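Local coordinates for protein flavodoxin (Bacillus cereus, PDB 6FSG) that binds flavin mononucleotide and probably serves as a low-potential electron donor to a number of redox enzymes, at residues A[3-8]-A[20-25]; A[14-19]-A[125-130]; A[33-36]-A[40-43]. All coordinates share one frame; numbering follows the deposited sequence. Where two conformers were deposited one is given.

Interaction 1. Residues A[3-8]-A[20-25]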
loop_
_atom_site.group_PDB
_atom_site.type_symbol
_atom_site.label_atom_id
_atom_site.label_comp_id
_atom_site.label_asym_id
_atom_site.label_seq_id
_atom_site.Cartn_x
_atom_site.Cartn_y
_atom_site.Cartn_z
ATOM N N LEU A 3 1.533 1.551 12.934
ATOM C CA LEU A 3 1.428 1.565 11.487
ATOM C C LEU A 3 0.056 1.080 11.044
ATOM O O LEU A 3 -0.625 0.335 11.750
ATOM C CB LEU A 3 2.500 0.657 10.876
ATOM C CG LEU A 3 3.916 0.900 11.404
ATOM C CD1 LEU A 3 4.837 -0.157 10.835
ATOM C CD2 LEU A 3 4.450 2.295 11.096
ATOM N N VAL A 4 -0.338 1.507 9.849
ATOM C CA VAL A 4 -1.568 1.045 9.220
ATOM C C VAL A 4 -1.274 0.617 7.790
ATOM O O VAL A 4 -0.480 1.251 7.084
ATOM C CB VAL A 4 -2.683 2.117 9.277
ATOM C CG1 VAL A 4 -2.324 3.359 8.462
ATOM C CG2 VAL A 4 -4.036 1.521 8.838
ATOM N N MET A 5 -1.921 -0.469 7.371
ATOM C CA MET A 5 -1.888 -0.941 5.994
ATOM C C MET A 5 -3.326 -1.062 5.509
ATOM O O MET A 5 -4.151 -1.705 6.163
ATOM C CB MET A 5 -1.203 -2.313 5.889
ATOM C CG MET A 5 -1.154 -2.886 4.477
ATOM S SD MET A 5 -0.506 -4.560 4.345
ATOM C CE MET A 5 1.240 -4.293 4.638
ATOM N N ILE A 6 -3.618 -0.478 4.354
ATOM C CA ILE A 6 -4.925 -0.626 3.726
ATOM C C ILE A 6 -4.715 -1.197 2.339
ATOM O O ILE A 6 -4.025 -0.592 1.509
ATOM C CB ILE A 6 -5.707 0.693 3.679
ATOM C CG1 ILE A 6 -5.965 1.162 5.110
ATOM C CG2 ILE A 6 -7.008 0.509 2.898
ATOM C CD1 ILE A 6 -6.545 2.527 5.199
ATOM N N PHE A 7 -5.316 -2.348 2.080
ATOM C CA PHE A 7 -5.115 -3.050 0.818
ATOM C C PHE A 7 -6.441 -3.380 0.140
ATOM O O PHE A 7 -7.493 -3.499 0.782
ATOM C CB PHE A 7 -4.285 -4.343 0.982
ATOM C CG PHE A 7 -5.069 -5.470 1.567
ATOM C CD1 PHE A 7 -5.210 -5.595 2.942
ATOM C CD2 PHE A 7 -5.719 -6.377 0.744
ATOM C CE1 PHE A 7 -5.980 -6.620 3.489
ATOM C CE2 PHE A 7 -6.474 -7.399 1.278
ATOM C CZ PHE A 7 -6.609 -7.525 2.651
ATOM N N ALA A 8 -6.357 -3.534 -1.183
ATOM C CA ALA A 8 -7.450 -4.025 -2.008
ATOM C C ALA A 8 -6.993 -5.273 -2.745
ATOM O O ALA A 8 -5.894 -5.295 -3.308
ATOM C CB ALA A 8 -7.851 -2.986 -3.046
ATOM N N HIS A 20 2.313 -11.045 3.688
ATOM C CA HIS A 20 3.759 -11.198 3.850
ATOM C C HIS A 20 4.377 -9.937 4.451
ATOM O O HIS A 20 5.117 -9.998 5.441
ATOM C CB HIS A 20 4.446 -11.491 2.506
ATOM C CG HIS A 20 4.281 -12.896 2.004
ATOM N ND1 HIS A 20 4.575 -14.010 2.761
ATOM C CD2 HIS A 20 3.889 -13.361 0.793
ATOM C CE1 HIS A 20 4.339 -15.099 2.050
ATOM N NE2 HIS A 20 3.924 -14.733 0.850
ATOM N N ILE A 21 4.126 -8.780 3.829
ATOM C CA ILE A 21 4.714 -7.532 4.307
ATOM C C ILE A 21 4.349 -7.289 5.767
ATOM O O ILE A 21 5.202 -6.929 6.587
ATOM C CB ILE A 21 4.290 -6.363 3.396
ATOM C CG1 ILE A 21 4.856 -6.544 1.981
ATOM C CG2 ILE A 21 4.714 -5.015 3.975
ATOM C CD1 ILE A 21 4.201 -5.647 0.932
ATOM N N ALA A 22 3.071 -7.474 6.116
ATOM C CA ALA A 22 2.649 -7.244 7.496
ATOM C C ALA A 22 3.281 -8.255 8.452
ATOM O O ALA A 22 3.681 -7.895 9.568
ATOM C CB ALA A 22 1.125 -7.301 7.575
ATOM N N GLY A 23 3.387 -9.521 8.032
ATOM C CA GLY A 23 3.978 -10.533 8.895
ATOM C C GLY A 23 5.433 -10.245 9.209
ATOM O O GLY A 23 5.891 -10.464 10.331
ATOM N N VAL A 24 6.174 -9.737 8.222
ATOM C CA VAL A 24 7.558 -9.327 8.438
ATOM C C VAL A 24 7.621 -8.153 9.412
ATOM O O VAL A 24 8.400 -8.162 10.368
ATOM C CB VAL A 24 8.229 -8.997 7.090
ATOM C CG1 VAL A 24 9.563 -8.310 7.302
ATOM C CG2 VAL A 24 8.357 -10.265 6.258
ATOM N N ILE A 25 6.793 -7.127 9.190
ATOM C CA ILE A 25 6.812 -5.959 10.071
ATOM C C ILE A 25 6.454 -6.353 11.500
ATOM O O ILE A 25 7.021 -5.811 12.461
ATOM C CB ILE A 25 5.901 -4.848 9.498
ATOM C CG1 ILE A 25 6.484 -4.284 8.192
ATOM C CG2 ILE A 25 5.665 -3.734 10.511
ATOM C CD1 ILE A 25 5.609 -3.293 7.494
#

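Interaction 2. Residues A[14-19]-A[125-130]. With FMN (flavin mononucleotide), chain B.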
loop_
_atom_site.group_PDB
_atom_site.type_symbol
_atom_site.label_atom_id
_atom_site.label_comp_id
_atom_site.label_asym_id
_atom_site.label_seq_id
_atom_site.Cartn_x
_atom_site.Cartn_y
_atom_site.Cartn_z
ATOM N N THR A 14 -2.761 -9.373 -4.382
ATOM C CA THR A 14 -2.342 -8.256 -3.532
ATOM C C THR A 14 -2.507 -8.598 -2.056
ATOM O O THR A 14 -1.698 -8.164 -1.227
ATOM C CB THR A 14 -3.115 -6.983 -3.911
ATOM O OG1 THR A 14 -2.941 -6.706 -5.307
ATOM C CG2 THR A 14 -2.639 -5.756 -3.142
ATOM N N GLU A 15 -3.520 -9.389 -1.702
ATOM C CA GLU A 15 -3.660 -9.802 -0.306
ATOM C C GLU A 15 -2.510 -10.708 0.139
ATOM O O GLU A 15 -2.038 -10.607 1.281
ATOM C CB GLU A 15 -5.013 -10.478 -0.079
ATOM C CG GLU A 15 -5.289 -10.827 1.382
ATOM C CD GLU A 15 -6.771 -10.999 1.684
ATOM O OE1 GLU A 15 -7.599 -10.886 0.753
ATOM O OE2 GLU A 15 -7.107 -11.228 2.863
ATOM N N GLU A 16 -2.054 -11.614 -0.730
ATOM C CA GLU A 16 -0.877 -12.411 -0.394
ATOM C C GLU A 16 0.308 -11.501 -0.075
ATOM O O GLU A 16 1.008 -11.691 0.929
ATOM C CB GLU A 16 -0.531 -13.370 -1.538
ATOM C CG GLU A 16 -1.460 -14.576 -1.700
ATOM C CD GLU A 16 -0.834 -15.665 -2.559
ATOM O OE1 GLU A 16 0.394 -15.853 -2.461
ATOM O OE2 GLU A 16 -1.563 -16.335 -3.322
ATOM N N MET A 17 0.545 -10.498 -0.929
ATOM C CA MET A 17 1.629 -9.552 -0.684
ATOM C C MET A 17 1.441 -8.837 0.651
ATOM O O MET A 17 2.383 -8.722 1.446
ATOM C CB MET A 17 1.699 -8.526 -1.816
ATOM C CG MET A 17 2.061 -9.099 -3.185
ATOM S SD MET A 17 1.942 -7.874 -4.511
ATOM C CE MET A 17 3.384 -6.861 -4.126
ATOM N N ALA A 18 0.220 -8.356 0.913
ATOM C CA ALA A 18 -0.068 -7.623 2.140
ATOM C C ALA A 18 0.249 -8.456 3.373
ATOM O O ALA A 18 0.859 -7.965 4.335
ATOM C CB ALA A 18 -1.545 -7.227 2.145
ATOM N N ASP A 19 -0.172 -9.724 3.364
ATOM C CA ASP A 19 0.042 -10.586 4.517
ATOM C C ASP A 19 1.527 -10.844 4.757
ATOM O O ASP A 19 1.963 -10.894 5.910
ATOM C CB ASP A 19 -0.723 -11.899 4.358
ATOM C CG ASP A 19 -2.228 -11.716 4.448
ATOM O OD1 ASP A 19 -2.678 -10.680 4.973
ATOM O OD2 ASP A 19 -2.958 -12.619 3.999
ATOM N N LEU A 125 0.912 -10.680 -11.293
ATOM C CA LEU A 125 -0.086 -11.699 -10.918
ATOM C C LEU A 125 0.297 -12.339 -9.582
ATOM O O LEU A 125 0.503 -11.619 -8.592
ATOM C CB LEU A 125 -0.289 -12.662 -12.080
ATOM C CG LEU A 125 -0.871 -12.040 -13.344
ATOM C CD1 LEU A 125 -0.971 -13.096 -14.461
ATOM C CD2 LEU A 125 -2.228 -11.408 -13.052
ATOM N N THR A 126 0.341 -13.671 -9.482
ATOM C CA THR A 126 0.590 -14.328 -8.202
ATOM C C THR A 126 2.086 -14.330 -7.902
ATOM O O THR A 126 2.883 -14.741 -8.752
ATOM C CB THR A 126 0.062 -15.775 -8.217
ATOM O OG1 THR A 126 -1.303 -15.792 -8.661
ATOM C CG2 THR A 126 0.142 -16.426 -6.829
ATOM N N PRO A 127 2.499 -13.905 -6.708
ATOM C CA PRO A 127 3.928 -13.904 -6.377
ATOM C C PRO A 127 4.542 -15.289 -6.509
ATOM O O PRO A 127 3.958 -16.287 -6.088
ATOM C CB PRO A 127 3.951 -13.449 -4.912
ATOM C CG PRO A 127 2.710 -12.695 -4.713
ATOM C CD PRO A 127 1.683 -13.272 -5.657
ATOM N N GLU A 128 5.739 -15.340 -7.087
ATOM C CA GLU A 128 6.597 -16.515 -7.023
ATOM C C GLU A 128 7.638 -16.285 -5.929
ATOM O O GLU A 128 7.610 -15.273 -5.224
ATOM C CB GLU A 128 7.219 -16.832 -8.381
ATOM C CG GLU A 128 6.238 -17.496 -9.350
ATOM C CD GLU A 128 6.934 -18.224 -10.486
ATOM O OE1 GLU A 128 7.634 -17.553 -11.270
ATOM O OE2 GLU A 128 6.795 -19.467 -10.585
ATOM N N ASP A 129 8.568 -17.231 -5.779
ATOM C CA ASP A 129 9.473 -17.179 -4.636
ATOM C C ASP A 129 10.233 -15.856 -4.595
ATOM O O ASP A 129 10.387 -15.255 -3.529
ATOM C CB ASP A 129 10.455 -18.354 -4.671
ATOM C CG ASP A 129 9.783 -19.719 -4.469
ATOM O OD1 ASP A 129 8.543 -19.796 -4.312
ATOM O OD2 ASP A 129 10.520 -20.732 -4.454
ATOM N N GLU A 130 10.732 -15.396 -5.742
ATOM C CA GLU A 130 11.514 -14.163 -5.766
ATOM C C GLU A 130 10.658 -12.962 -5.387
ATOM O O GLU A 130 11.134 -12.052 -4.699
ATOM C CB GLU A 130 12.130 -13.984 -7.152
ATOM C CG GLU A 130 12.947 -12.731 -7.342
ATOM C CD GLU A 130 13.481 -12.610 -8.767
ATOM O OE1 GLU A 130 13.436 -13.616 -9.518
ATOM O OE2 GLU A 130 13.939 -11.508 -9.139
HETATM N N1 FMN B . -3.551 -4.709 -14.358
HETATM C C2 FMN B . -2.698 -3.702 -14.696
HETATM O O2 FMN B . -1.542 -3.815 -14.298
HETATM N N3 FMN B . -3.165 -2.601 -15.403
HETATM C C4 FMN B . -4.499 -2.457 -15.742
HETATM O O4 FMN B . -4.850 -1.430 -16.366
HETATM C C4A FMN B . -5.373 -3.507 -15.369
HETATM N N5 FMN B . -6.730 -3.491 -15.651
HETATM C C5A FMN B . -7.555 -4.541 -15.261
HETATM C C6 FMN B . -8.917 -4.548 -15.590
HETATM C C7 FMN B . -9.741 -5.624 -15.249
HETATM C C7M FMN B . -11.213 -5.601 -15.602
HETATM C C8 FMN B . -9.157 -6.725 -14.608
HETATM C C8M FMN B . -9.963 -7.933 -14.226
HETATM C C9 FMN B . -7.796 -6.739 -14.319
HETATM C C9A FMN B . -6.995 -5.657 -14.640
HETATM N N10 FMN B . -5.657 -5.682 -14.301
HETATM C C10 FMN B . -4.866 -4.624 -14.690
HETATM C "C1'" FMN B . -5.015 -6.893 -13.658
HETATM C "C2'" FMN B . -5.133 -7.044 -12.147
HETATM O "O2'" FMN B . -4.647 -5.898 -11.497
HETATM C "C3'" FMN B . -4.301 -8.277 -11.764
HETATM O "O3'" FMN B . -5.028 -9.423 -12.127
HETATM C "C4'" FMN B . -3.950 -8.405 -10.276
HETATM O "O4'" FMN B . -3.182 -9.583 -10.032
HETATM C "C5'" FMN B . -5.186 -8.460 -9.392
HETATM O "O5'" FMN B . -4.721 -8.381 -8.057
HETATM P P FMN B . -5.632 -9.069 -6.967
HETATM O O1P FMN B . -5.137 -8.595 -5.629
HETATM O O2P FMN B . -5.445 -10.547 -7.077
HETATM O O3P FMN B . -7.057 -8.667 -7.243
#

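Interaction 3. Residues A[33-36]-A[40-43]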
loop_
_atom_site.group_PDB
_atom_site.type_symbol
_atom_site.label_atom_id
_atom_site.label_comp_id
_atom_site.label_asym_id
_atom_site.label_seq_id
_atom_site.Cartn_x
_atom_site.Cartn_y
_atom_site.Cartn_z
ATOM N N GLU A 33 -1.876 -2.373 11.880
ATOM C CA GLU A 33 -3.275 -2.744 11.709
ATOM C C GLU A 33 -3.528 -2.872 10.212
ATOM O O GLU A 33 -3.344 -1.900 9.474
ATOM C CB GLU A 33 -4.219 -1.717 12.338
ATOM C CG GLU A 33 -5.685 -2.055 12.102
ATOM C CD GLU A 33 -6.630 -1.385 13.079
ATOM O OE1 GLU A 33 -7.686 -1.985 13.372
ATOM O OE2 GLU A 33 -6.324 -0.270 13.562
ATOM N N VAL A 34 -3.902 -4.073 9.768
ATOM C CA VAL A 34 -4.088 -4.400 8.356
ATOM C C VAL A 34 -5.588 -4.391 8.085
ATOM O O VAL A 34 -6.342 -5.125 8.734
ATOM C CB VAL A 34 -3.492 -5.779 8.020
ATOM C CG1 VAL A 34 -3.739 -6.142 6.542
ATOM C CG2 VAL A 34 -2.000 -5.842 8.331
ATOM N N ILE A 35 -6.017 -3.550 7.144
ATOM C CA ILE A 35 -7.428 -3.330 6.858
ATOM C C ILE A 35 -7.684 -3.522 5.367
ATOM O O ILE A 35 -7.026 -2.898 4.530
ATOM C CB ILE A 35 -7.858 -1.909 7.276
ATOM C CG1 ILE A 35 -7.536 -1.629 8.747
ATOM C CG2 ILE A 35 -9.341 -1.711 7.001
ATOM C CD1 ILE A 35 -7.637 -0.168 9.098
ATOM N N ASP A 36 -8.672 -4.346 5.041
ATOM C CA ASP A 36 -9.152 -4.509 3.670
ATOM C C ASP A 36 -10.046 -3.326 3.297
ATOM O O ASP A 36 -10.936 -2.940 4.065
ATOM C CB ASP A 36 -9.953 -5.821 3.618
ATOM C CG ASP A 36 -10.291 -6.285 2.212
ATOM O OD1 ASP A 36 -10.530 -5.454 1.312
ATOM O OD2 ASP A 36 -10.368 -7.514 2.026
ATOM N N SER A 40 -14.343 -0.728 4.276
ATOM C CA SER A 40 -14.705 0.685 4.205
ATOM C C SER A 40 -14.061 1.580 5.254
ATOM O O SER A 40 -14.747 2.398 5.876
ATOM C CB SER A 40 -16.231 0.861 4.247
ATOM O OG SER A 40 -16.829 0.278 3.102
ATOM N N PRO A 41 -12.749 1.512 5.430
ATOM C CA PRO A 41 -12.089 2.475 6.318
ATOM C C PRO A 41 -12.204 3.900 5.788
ATOM O O PRO A 41 -12.175 4.142 4.580
ATOM C CB PRO A 41 -10.630 2.003 6.316
ATOM C CG PRO A 41 -10.467 1.350 4.954
ATOM C CD PRO A 41 -11.783 0.645 4.727
ATOM N N GLU A 42 -12.335 4.851 6.701
ATOM C CA GLU A 42 -12.315 6.256 6.318
ATOM C C GLU A 42 -10.879 6.766 6.246
ATOM O O GLU A 42 -10.035 6.411 7.078
ATOM C CB GLU A 42 -13.147 7.096 7.286
ATOM C CG GLU A 42 -12.746 6.994 8.733
ATOM C CD GLU A 42 -13.665 7.798 9.634
ATOM O OE1 GLU A 42 -14.710 8.277 9.148
ATOM O OE2 GLU A 42 -13.343 7.952 10.829
ATOM N N ALA A 43 -10.609 7.603 5.236
ATOM C CA ALA A 43 -9.250 8.081 5.008
ATOM C C ALA A 43 -8.691 8.844 6.204
ATOM O O ALA A 43 -7.469 8.872 6.391
ATOM C CB ALA A 43 -9.181 8.935 3.740
#

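Interaction 1. Residues A[3-8]-A[20-25]
With CG anti to the backbone N (chi1 179°), Met-5 leaves strand 3-7 extended, and a bend at its last torsion (chi3 -73°) turns the methyl CE onto Ile-21. There Met-5 CE lies 3.6 Å from Ile-21 CG2, the branch that stands anti to its own backbone N. The two side chains cross at about a right angle. The same Met-5 CE also lies 4.2 Å from Ala-22 CB.

One helical turn after Ile-21, Ile-25 CG2 meets Leu-3 CD1 at 3.7 Å. Ile-21 and Ile-25 thus offer the same branch to the strand. All five residues are buried and no hydrogen bond links the segments; the contact is purely apolar.

The strand and helix segments run nearly antiparallel, at 169°, with axes 10.6 Å apart. This is the first half of a beta-alpha-beta crossover of the flavodoxin fold. Ala-22 also touches Val-34 of the next strand, 31-36. Ile-21 also meets Cys-135 and Phe-138 of helix 129-144, so helix 13-26 packs on both the sheet and that helix.

Interaction 2. Residues A[14-19]-A[125-130]
Met-17 and Pro-127 make the apolar part of this contact. Met-17 CG lies 4.0 Å from Pro-127 CG, and the two side chains pass at a slant. Beside them, Glu-16, extended beyond CG, reaches Thr-126. In the conformer described, one of two, Glu-16 OE2 comes within 3.9 Å of the Thr-126 methyl CG2. These are van der Waals contacts. No hydrogen bond joins the two segments.

The cofactor lies next to this patch. Thr-14 grips one phosphate oxygen of the flavin mononucleotide twice. Its backbone N donates to O1P over 2.8 Å, with an N-H...O angle of 158°. Its hydroxyl OG1 donates to the same O1P over 2.9 Å. The torsion chi1 of -56° places OG1 beside the backbone N, so both donors converge on one atom. From the other segment, Leu-125 CD2 approaches the ribityl O3' at 3.6 Å.

This is the phosphate site of the flavodoxin fold, at the N-terminal end of helix 13-26. The helix dipole there probably helps to stabilise the anion.

Ser-9 OG, Ser-11 OG and Asn-13 N also bond to the cofactor, as does Ser-90 OG, which bonds Leu-125 O as well and so links the two segments through the cofactor site; Ser-90 N bonds to Thr-14 OG1. The Thr-126 hydroxyl bonds to Asn-13 OD1 and so ties the loop to the start of the helix. Met-17 packs on Phe-88, Leu-121 and Val-123 of the sheet. Beyond the proline, Glu-128 holds the N-cap position of helix 129-144.

Interaction 3. Residues A[33-36]-A[40-43]
Ile-35 and Pro-41 lie side by side, and their side chains run antiparallel alongside one another. The touching branch of Ile-35 is the methyl CG2: chi1 of -55° puts CG1 beside the backbone N and leaves CG2 anti to it. Ile-35 CG2 sits 3.9 Å from Pro-41 CG and 4.0 Å from Pro-41 CB. Pro-41 CD is only slightly farther from Ile-35 CG2, at 4.1 Å. One methyl group therefore meets three carbons of the pyrrolidine ring. The CB atoms of both residues are directed toward the opposite segment.

The ring also meets the strand backbone. Pro-41 CD lies 3.7 Å from Asp-36 O, which is a van der Waals approach. Ser-40 N comes within 4.1 Å of the same carbonyl oxygen, Asp-36 O, too far for a hydrogen bond. No hydrogen bond crosses between the segments. The carboxylate of Asp-36 takes another course: its OD1 accepts a bond from Met-38 N, an Asx turn within the short link between the segments. That bond probably helps to shape the turn that brings Pro-41 back beside the strand.

The contact is at the surface. It folds the start of the loop that leads to strand 51-55 back against the C-terminal end of edge strand 31-36. Ile-35 also touches Val-4 and Ile-45, while Pro-41 reaches Ile-6, so both residues pack on strand 2-7. Ala-43, farther along the loop, meets Phe-71 and Ala-74 of helix 69-74.

From the N terminus, strand 2-7 comes first, and interaction 1 closes a short loop when helix 13-26 folds back over it. Interaction 2 starts on the same helix and closes only at residues 125-130, more than a hundred residues later. The two therefore cross along the chain, and they touch where Met-5 and Phe-7 pack on Ala-18. Interaction 3 is a tight local closure that follows interaction 1 and falls within the span of interaction 2, without touching the latter. Backbone hydrogen bonds of Met-5 with Glu-33 and Ile-35 join interactions 1 and 3 in one sheet. Together they tie strands 2-7 and 31-36, helix 13-26, the start of helix 129-144 and the cofactor phosphate site.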